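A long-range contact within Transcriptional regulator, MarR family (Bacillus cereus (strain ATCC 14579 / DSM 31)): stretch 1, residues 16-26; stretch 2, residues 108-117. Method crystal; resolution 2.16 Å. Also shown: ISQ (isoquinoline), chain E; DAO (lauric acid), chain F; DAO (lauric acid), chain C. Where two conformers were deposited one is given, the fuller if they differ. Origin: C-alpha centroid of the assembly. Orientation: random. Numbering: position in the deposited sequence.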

# COMPACT_ATOMS: atom_id res chain seq x y z
N LYS A 16 -1.85 9.06 0.40
CA LYS A 16 -1.48 8.54 -0.90
C LYS A 16 -0.18 9.21 -1.40
O LYS A 16 0.72 8.53 -1.90
CB LYS A 16 -2.65 8.84 -1.85
CG LYS A 16 -2.72 8.05 -3.14
CD LYS A 16 -4.03 8.36 -3.84
CE LYS A 16 -4.00 8.02 -5.33
NZ LYS A 16 -3.23 9.02 -6.13
N LYS A 17 -0.09 10.53 -1.25
CA LYS A 17 1.13 11.28 -1.57
C LYS A 17 2.27 10.98 -0.57
O LYS A 17 3.41 10.74 -0.98
CB LYS A 17 0.83 12.78 -1.60
CG LYS A 17 2.00 13.64 -2.04
CD LYS A 17 2.17 13.62 -3.56
CE LYS A 17 3.42 14.38 -3.96
NZ LYS A 17 3.63 14.43 -5.43
N MET A 18 1.96 10.98 0.72
CA MET A 18 2.96 10.72 1.77
C MET A 18 3.58 9.32 1.69
O MET A 18 4.75 9.13 2.03
CB MET A 18 2.32 10.94 3.15
CG MET A 18 3.16 11.76 4.12
SD MET A 18 3.35 13.46 3.58
CE MET A 18 3.07 14.37 5.08
N GLN A 19 2.81 8.34 1.24
CA GLN A 19 3.28 6.96 1.07
C GLN A 19 4.39 6.82 0.02
O GLN A 19 5.36 6.09 0.22
CB GLN A 19 2.10 6.08 0.69
CG GLN A 19 2.33 4.60 0.88
CD GLN A 19 1.02 3.85 0.99
OE1 GLN A 19 0.24 4.06 1.93
NE2 GLN A 19 0.77 2.96 0.04
N THR A 20 4.23 7.52 -1.10
CA THR A 20 5.26 7.58 -2.13
C THR A 20 6.55 8.17 -1.55
O THR A 20 7.64 7.69 -1.84
CB THR A 20 4.78 8.45 -3.31
OG1 THR A 20 3.46 8.04 -3.69
CG2 THR A 20 5.73 8.35 -4.52
N GLU A 21 6.42 9.22 -0.75
CA GLU A 21 7.59 9.89 -0.21
C GLU A 21 8.26 9.04 0.88
O GLU A 21 9.48 9.05 1.02
CB GLU A 21 7.23 11.29 0.33
CG GLU A 21 6.45 12.20 -0.63
CD GLU A 21 7.20 12.55 -1.89
OE1 GLU A 21 8.42 12.31 -1.96
OE2 GLU A 21 6.56 13.08 -2.83
N LEU A 22 7.47 8.25 1.59
CA LEU A 22 7.98 7.42 2.67
C LEU A 22 8.68 6.19 2.10
O LEU A 22 9.63 5.68 2.68
CB LEU A 22 6.87 7.01 3.65
CG LEU A 22 6.61 7.83 4.93
CD1 LEU A 22 7.42 9.11 5.05
CD2 LEU A 22 5.13 8.13 5.09
N LEU A 23 8.21 5.71 0.95
CA LEU A 23 8.90 4.61 0.28
C LEU A 23 10.28 5.08 -0.21
O LEU A 23 11.27 4.35 -0.08
CB LEU A 23 8.07 4.01 -0.86
CG LEU A 23 8.74 2.95 -1.76
CD1 LEU A 23 9.24 1.74 -0.96
CD2 LEU A 23 7.79 2.52 -2.87
N GLU A 24 10.35 6.30 -0.73
CA GLU A 24 11.64 6.90 -1.11
C GLU A 24 12.56 6.95 0.11
O GLU A 24 13.74 6.59 0.04
CB GLU A 24 11.44 8.30 -1.68
CG GLU A 24 12.68 8.91 -2.35
CD GLU A 24 13.67 9.50 -1.35
OE1 GLU A 24 13.31 9.73 -0.18
OE2 GLU A 24 14.84 9.75 -1.74
N GLN A 25 12.02 7.40 1.24
CA GLN A 25 12.82 7.54 2.44
C GLN A 25 13.34 6.19 2.94
O GLN A 25 14.50 6.08 3.33
CB GLN A 25 12.04 8.30 3.52
CG GLN A 25 12.86 8.62 4.76
CD GLN A 25 12.24 9.76 5.55
OE1 GLN A 25 12.41 10.94 5.22
NE2 GLN A 25 11.50 9.40 6.58
N MET A 26 12.48 5.18 2.89
CA MET A 26 12.85 3.81 3.21
C MET A 26 13.97 3.28 2.28
O MET A 26 14.87 2.58 2.75
CB MET A 26 11.59 2.92 3.20
CG MET A 26 10.69 3.14 4.42
SD MET A 26 9.11 2.23 4.44
CE MET A 26 9.56 0.72 3.60
N ARG A 108 17.12 12.38 4.40
CA ARG A 108 15.67 12.49 4.62
C ARG A 108 14.96 13.01 3.38
O ARG A 108 15.51 13.82 2.64
CB ARG A 108 15.36 13.39 5.82
CG ARG A 108 15.80 14.84 5.66
CD ARG A 108 15.24 15.73 6.77
NE ARG A 108 15.67 15.31 8.11
CZ ARG A 108 14.91 14.65 8.98
NH1 ARG A 108 13.67 14.30 8.67
NH2 ARG A 108 15.39 14.34 10.18
N ASN A 109 13.72 12.56 3.17
CA ASN A 109 12.93 13.00 2.02
C ASN A 109 12.65 14.51 2.10
O ASN A 109 12.10 14.99 3.10
CB ASN A 109 11.64 12.18 1.88
CG ASN A 109 10.82 12.60 0.68
OD1 ASN A 109 10.86 11.96 -0.38
ND2 ASN A 109 10.09 13.70 0.81
N GLU A 110 13.05 15.23 1.06
CA GLU A 110 12.98 16.70 1.04
C GLU A 110 11.59 17.26 0.75
O GLU A 110 11.29 18.40 1.13
CB GLU A 110 14.02 17.29 0.05
CG GLU A 110 15.45 17.26 0.58
CD GLU A 110 15.68 18.18 1.77
OE1 GLU A 110 15.66 19.42 1.58
OE2 GLU A 110 15.89 17.67 2.90
N HIS A 111 10.76 16.49 0.07
CA HIS A 111 9.37 16.88 -0.17
C HIS A 111 8.59 16.96 1.16
O HIS A 111 7.84 17.91 1.37
CB HIS A 111 8.68 15.94 -1.17
CG HIS A 111 9.21 16.05 -2.57
ND1 HIS A 111 8.49 16.60 -3.60
CD2 HIS A 111 10.40 15.68 -3.10
CE1 HIS A 111 9.21 16.58 -4.71
NE2 HIS A 111 10.38 16.02 -4.43
N ILE A 112 8.80 15.98 2.05
CA ILE A 112 8.15 15.97 3.37
C ILE A 112 8.61 17.15 4.21
O ILE A 112 7.79 17.80 4.87
CB ILE A 112 8.36 14.64 4.13
CG1 ILE A 112 7.61 13.51 3.41
CG2 ILE A 112 7.82 14.73 5.56
CD1 ILE A 112 8.02 12.12 3.85
N ALA A 113 9.91 17.46 4.16
CA ALA A 113 10.46 18.59 4.90
C ALA A 113 9.86 19.90 4.38
O ALA A 113 9.52 20.78 5.17
CB ALA A 113 11.98 18.61 4.77
N LYS A 114 9.74 20.01 3.06
CA LYS A 114 9.12 21.17 2.42
C LYS A 114 7.68 21.41 2.89
O LYS A 114 7.33 22.55 3.20
CB LYS A 114 9.16 21.04 0.89
CG LYS A 114 8.65 22.25 0.13
CD LYS A 114 9.01 22.21 -1.36
CE LYS A 114 10.52 22.17 -1.58
NZ LYS A 114 10.92 22.81 -2.87
N TYR A 115 6.86 20.35 2.92
CA TYR A 115 5.46 20.47 3.35
C TYR A 115 5.37 20.95 4.79
O TYR A 115 4.63 21.89 5.10
CB TYR A 115 4.70 19.13 3.24
CG TYR A 115 4.72 18.43 1.89
CD1 TYR A 115 4.71 19.15 0.69
CD2 TYR A 115 4.71 17.03 1.82
CE1 TYR A 115 4.72 18.50 -0.54
CE2 TYR A 115 4.71 16.37 0.60
CZ TYR A 115 4.72 17.10 -0.57
OH TYR A 115 4.73 16.42 -1.77
N PHE A 116 6.13 20.32 5.67
CA PHE A 116 6.04 20.65 7.09
C PHE A 116 6.67 21.98 7.49
O PHE A 116 6.33 22.52 8.53
CB PHE A 116 6.54 19.50 7.94
CG PHE A 116 5.59 18.35 7.99
CD1 PHE A 116 5.60 17.37 7.01
CD2 PHE A 116 4.65 18.26 9.02
CE1 PHE A 116 4.71 16.30 7.06
CE2 PHE A 116 3.75 17.19 9.07
CZ PHE A 116 3.78 16.22 8.09
N SER A 117 7.54 22.52 6.64
CA SER A 117 8.13 23.83 6.87
C SER A 117 7.08 24.92 6.64
O SER A 117 7.29 26.08 7.00
CB SER A 117 9.35 24.04 5.97
OG SER A 117 9.00 24.57 4.70
C1 ISQ E . 1.58 11.28 6.96
N2 ISQ E . 2.50 12.09 7.53
C3 ISQ E . 2.18 13.26 8.11
C4 ISQ E . 0.86 13.73 8.17
C4A ISQ E . -0.14 12.94 7.61
C5 ISQ E . -1.48 13.34 7.62
C6 ISQ E . -2.44 12.50 7.04
C7 ISQ E . -2.09 11.29 6.44
C8 ISQ E . -0.76 10.85 6.41
C8A ISQ E . 0.23 11.65 6.98
O1 DAO F . -0.22 6.52 -5.34
O2 DAO F . -1.68 6.06 -6.91
C1 DAO F . -0.90 5.70 -6.00
C2 DAO F . -0.78 4.21 -5.69
C3 DAO F . -0.44 3.94 -4.22
C4 DAO F . -1.63 3.35 -3.46
C5 DAO F . -2.30 4.40 -2.59
C6 DAO F . -3.08 3.78 -1.43
C7 DAO F . -3.66 4.87 -0.53
C8 DAO F . -3.48 4.56 0.95
C9 DAO F . -3.80 5.79 1.80
C10 DAO F . -3.29 5.66 3.23
C11 DAO F . -4.21 6.40 4.21
C12 DAO F . -3.45 6.94 5.40
O1 DAO C . 3.95 3.63 -6.51
O2 DAO C . 5.65 4.76 -5.72
C1 DAO C . 4.54 4.21 -5.56
C2 DAO C . 3.89 4.25 -4.19
C3 DAO C . 3.00 3.03 -3.91
C4 DAO C . 3.63 2.09 -2.88
C5 DAO C . 4.24 0.87 -3.56
C6 DAO C . 4.36 -0.32 -2.61
C7 DAO C . 4.88 -1.55 -3.34
C8 DAO C . 4.12 -2.82 -2.98
C9 DAO C . 4.47 -3.95 -3.95
C10 DAO C . 3.49 -5.12 -3.87
C11 DAO C . 4.19 -6.44 -4.15
C12 DAO C . 3.26 -7.44 -4.81

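Stretch 1 is helical throughout, part of a longer helix. Stretch 2 is a short loop leading into a helix that starts at Glu-110. The two helix axes come within 9.9 Å of each other, and their directions differ by 133°. The contact buries 506 Å², counting both sides.

Lys-16 takes no part in the contact. Its NZ makes a weak hydrogen bond to O2 of the chain F lauric acid, at 3.4 Å.

Lys-17 points toward stretch 2 at the exposed margin of the contact. Its long aliphatic chain passes the tyrosine hydroxyl, with CE of Lys-17 3.3 Å from OH of Tyr-115.

Met-18 is buried. Its CA-to-CB bond runs sideways, but the flexible thioether chain brings its end close to three residues. SD of Met-18 lies 4.3 Å from CG1 of Ile-112 and 4.2 Å from CD2 of Tyr-115. The sulfur sits at the edge of the Tyr-115 ring, near its plane. CE of Met-18 meets the edge of the Phe-116 ring, 3.2 Å from CE1 of Phe-116, a tight approach. Isoquinoline touches both residues: its C1 is 3.3 Å from CG of Met-18, and its C3 is 3.4 Å from CZ of Phe-116.

Gln-19 and Thr-20 do not touch stretch 2.

Glu-21 points toward stretch 2 and combines apolar and polar contacts. Its CB packs 3.7 Å from CD1 of Ile-112. Its carboxylate lies over the start of the second helix, with OE1 of Glu-21 3.7 Å from CB of His-111. The same OE1 of Glu-21 is 2.9 Å from OD1 of Asn-109, whose amide orientation is uncertain.

Leu-22 is buried. Its CA-to-CB bond points away, yet the branched end turns back, and CD1 of Leu-22 lies 3.3 Å from CD1 of Ile-112. Ile-112 is thus covered by Met-18, Glu-21 and Leu-22, as suits a buried apolar side chain.

Glu-24 points toward the loop and adds a second carboxylate near Asn-109.

Gln-25 makes the one assigned hydrogen bond between the stretches. N of Asn-109 donates to OE1 of Gln-25 at 2.9 Å, with a nearly straight N-H...O angle of 168°. The extended side chain, with chi1 and chi2 both t, delivers the amide oxygen to this buried backbone NH. Asn-109 occupies the N-cap position, so the bond ties stretch 1 to the start of the second helix. The CA atoms of Gln-25 and Asn-109 are 5.5 Å apart, the closest pair across the stretches.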